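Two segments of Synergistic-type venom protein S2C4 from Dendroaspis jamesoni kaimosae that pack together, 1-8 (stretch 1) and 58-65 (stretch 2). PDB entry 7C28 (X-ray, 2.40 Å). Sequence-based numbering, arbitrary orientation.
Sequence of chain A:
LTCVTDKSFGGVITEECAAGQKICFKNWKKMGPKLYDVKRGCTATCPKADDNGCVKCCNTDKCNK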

# COMPACT_ATOMS: atom_id res chain seq x y z
N LEU A 1 -9.10 -18.32 -9.90
CA LEU A 1 -8.01 -17.55 -9.32
C LEU A 1 -7.75 -17.99 -7.89
O LEU A 1 -8.68 -18.32 -7.15
N THR A 2 -6.47 -18.01 -7.51
CA THR A 2 -6.04 -18.35 -6.16
C THR A 2 -5.34 -17.14 -5.55
O THR A 2 -4.45 -16.55 -6.18
N CYS A 3 -5.74 -16.77 -4.34
CA CYS A 3 -5.19 -15.63 -3.62
C CYS A 3 -4.75 -16.05 -2.22
O CYS A 3 -5.35 -16.94 -1.61
N VAL A 4 -3.71 -15.39 -1.72
CA VAL A 4 -3.34 -15.56 -0.32
C VAL A 4 -4.41 -14.95 0.57
O VAL A 4 -4.96 -13.88 0.26
N THR A 5 -4.70 -15.60 1.70
CA THR A 5 -5.73 -15.14 2.62
C THR A 5 -5.20 -14.80 4.01
O THR A 5 -5.80 -13.96 4.68
N ASP A 6 -4.14 -15.45 4.46
CA ASP A 6 -3.54 -15.14 5.75
C ASP A 6 -2.06 -15.47 5.68
O ASP A 6 -1.63 -16.30 4.87
N LYS A 7 -1.28 -14.79 6.52
CA LYS A 7 0.16 -14.95 6.53
C LYS A 7 0.66 -14.65 7.93
O LYS A 7 0.44 -13.54 8.43
N SER A 8 1.30 -15.63 8.57
CA SER A 8 1.72 -15.48 9.96
C SER A 8 2.87 -16.42 10.26
O SER A 8 2.75 -17.63 10.07
N CYS A 58 -4.20 -6.99 -7.75
CA CYS A 58 -3.58 -7.71 -8.85
C CYS A 58 -4.50 -8.86 -9.23
O CYS A 58 -5.43 -9.21 -8.49
N ASN A 59 -4.27 -9.46 -10.39
CA ASN A 59 -5.17 -10.51 -10.86
C ASN A 59 -4.42 -11.68 -11.50
O ASN A 59 -4.81 -12.21 -12.54
N THR A 60 -3.35 -12.14 -10.85
CA THR A 60 -2.77 -13.44 -11.18
C THR A 60 -2.59 -14.25 -9.91
O THR A 60 -2.64 -13.72 -8.80
N ASP A 61 -2.34 -15.55 -10.09
CA ASP A 61 -2.37 -16.49 -8.98
C ASP A 61 -1.33 -16.13 -7.93
O ASP A 61 -0.15 -15.99 -8.24
N LYS A 62 -1.79 -15.94 -6.68
CA LYS A 62 -0.96 -15.59 -5.53
C LYS A 62 -0.08 -14.37 -5.79
O LYS A 62 0.99 -14.24 -5.19
N CYS A 63 -0.50 -13.49 -6.69
CA CYS A 63 0.11 -12.17 -6.81
C CYS A 63 0.20 -11.42 -5.48
O CYS A 63 1.10 -10.60 -5.30
N ASN A 64 -0.72 -11.66 -4.55
CA ASN A 64 -0.82 -10.84 -3.34
C ASN A 64 -0.01 -11.41 -2.17
O ASN A 64 -0.43 -11.31 -1.02
N LYS A 65 1.16 -11.99 -2.43
CA LYS A 65 2.01 -12.57 -1.38
C LYS A 65 2.33 -11.60 -0.23
O LYS A 65 2.76 -10.47 -0.45

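The contact is organised by N64, whose side chain behaves like a short piece of neighbouring strand. Its CB points toward stretch 1, and with chi1 at 70° (p) and chi2 at -34° the carboxamide lies along the backbone of V4 and bonds to it twice: V4 N donates to N64 OD1 at 2.8 Å, and N64 ND2 donates to V4 O at 2.9 Å. One planar amide thus satisfies both the NH and the carbonyl of a single strand residue, a match that suits asparagine because it carries donor and acceptor side by side, and N64 is buried there.

Two residues back along the strand, T2 is held in a similar paired way, but by two residues. K62 N gives a nearly straight hydrogen bond to T2 O, 2.8 Å long, while T2 N donates to D61 OD1 at 3.0 Å. D61 starts out sideways, and its m rotamer (chi1 -72°) brings the carboxylate back to the strand. The type II turn from T60 to C63, closed by C63 N to T60 O at 3.0 Å, places D61 and K62 at its two central positions; the C58–C63 disulfide ties its last residue back to the start of stretch 2.

Around this polar ladder the apolar packing is modest. V4, buried and pointing toward stretch 2 in the t rotamer, sets CG2 3.4 Å from N64 OD1 and 4.1 Å from K65 CA, so the methyl packs against the oxygen end of the carboxamide. L1 (t, p) leaves sideways, yet its tip comes nearer, with CD1 3.6 Å from T60 C. T2, in m, brings CG2 within 4.4 Å of K62 CE, although the lysine's end leads away. At the margin, the all-trans K7 reaches K65 with NZ 4.5 Å from its C. T5 points away and takes no part.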

# COMPACT_ATOMS: atom_id res chain seq x y z
CB LEU A 1 -8.32 -16.05 -9.36
CG LEU A 1 -7.31 -15.09 -8.74
CD1 LEU A 1 -6.10 -14.89 -9.65
CD2 LEU A 1 -7.98 -13.75 -8.45
CB THR A 2 -5.10 -19.56 -6.17
OG1 THR A 2 -5.69 -20.61 -6.94
CG2 THR A 2 -4.83 -20.05 -4.75
CB CYS A 3 -6.20 -14.49 -3.50
SG CYS A 3 -6.90 -13.92 -5.05
CB VAL A 4 -1.97 -14.91 -0.04
CG1 VAL A 4 -1.53 -15.19 1.38
CG2 VAL A 4 -0.94 -15.41 -1.05
CB THR A 5 -6.84 -16.19 2.76
OG1 THR A 5 -6.25 -17.48 2.99
CG2 THR A 5 -7.68 -16.23 1.50
CB ASP A 6 -4.21 -15.90 6.90
CG ASP A 6 -3.84 -15.33 8.26
OD1 ASP A 6 -3.70 -16.12 9.22
OD2 ASP A 6 -3.69 -14.10 8.37
CB LYS A 7 0.82 -14.02 5.51
CG LYS A 7 2.33 -14.00 5.56
CD LYS A 7 2.88 -13.22 4.38
CE LYS A 7 4.38 -13.01 4.51
NZ LYS A 7 4.93 -12.24 3.36
CB SER A 8 0.56 -15.75 10.92
OG SER A 8 1.01 -15.74 12.26
CB CYS A 58 -2.18 -8.21 -8.48
SG CYS A 58 -2.12 -9.02 -6.90
CB ASN A 59 -6.20 -9.93 -11.83
CG ASN A 59 -5.61 -9.58 -13.19
OD1 ASN A 59 -4.43 -9.27 -13.31
ND2 ASN A 59 -6.44 -9.68 -14.22
CB THR A 60 -1.42 -13.30 -11.90
OG1 THR A 60 -0.54 -12.49 -11.11
CG2 THR A 60 -1.60 -12.66 -13.28
CB ASP A 61 -2.17 -17.92 -9.48
CG ASP A 61 -3.39 -18.45 -10.23
OD1 ASP A 61 -4.49 -18.48 -9.65
OD2 ASP A 61 -3.25 -18.82 -11.42
CB LYS A 62 -0.08 -16.77 -5.12
CG LYS A 62 -0.83 -18.04 -4.75
CD LYS A 62 0.14 -19.15 -4.34
CE LYS A 62 -0.47 -20.52 -4.55
NZ LYS A 62 0.58 -21.57 -4.72
CB CYS A 63 -0.65 -11.35 -7.86
SG CYS A 63 -2.32 -10.96 -7.41
CB ASN A 64 -2.28 -10.67 -2.94
CG ASN A 64 -2.91 -11.95 -2.42
OD1 ASN A 64 -2.59 -13.05 -2.87
ND2 ASN A 64 -3.81 -11.80 -1.46
CB LYS A 65 3.33 -13.07 -1.98
CG LYS A 65 3.19 -14.31 -2.84
CD LYS A 65 4.42 -14.52 -3.71
CE LYS A 65 4.59 -13.37 -4.69
NZ LYS A 65 5.81 -13.51 -5.52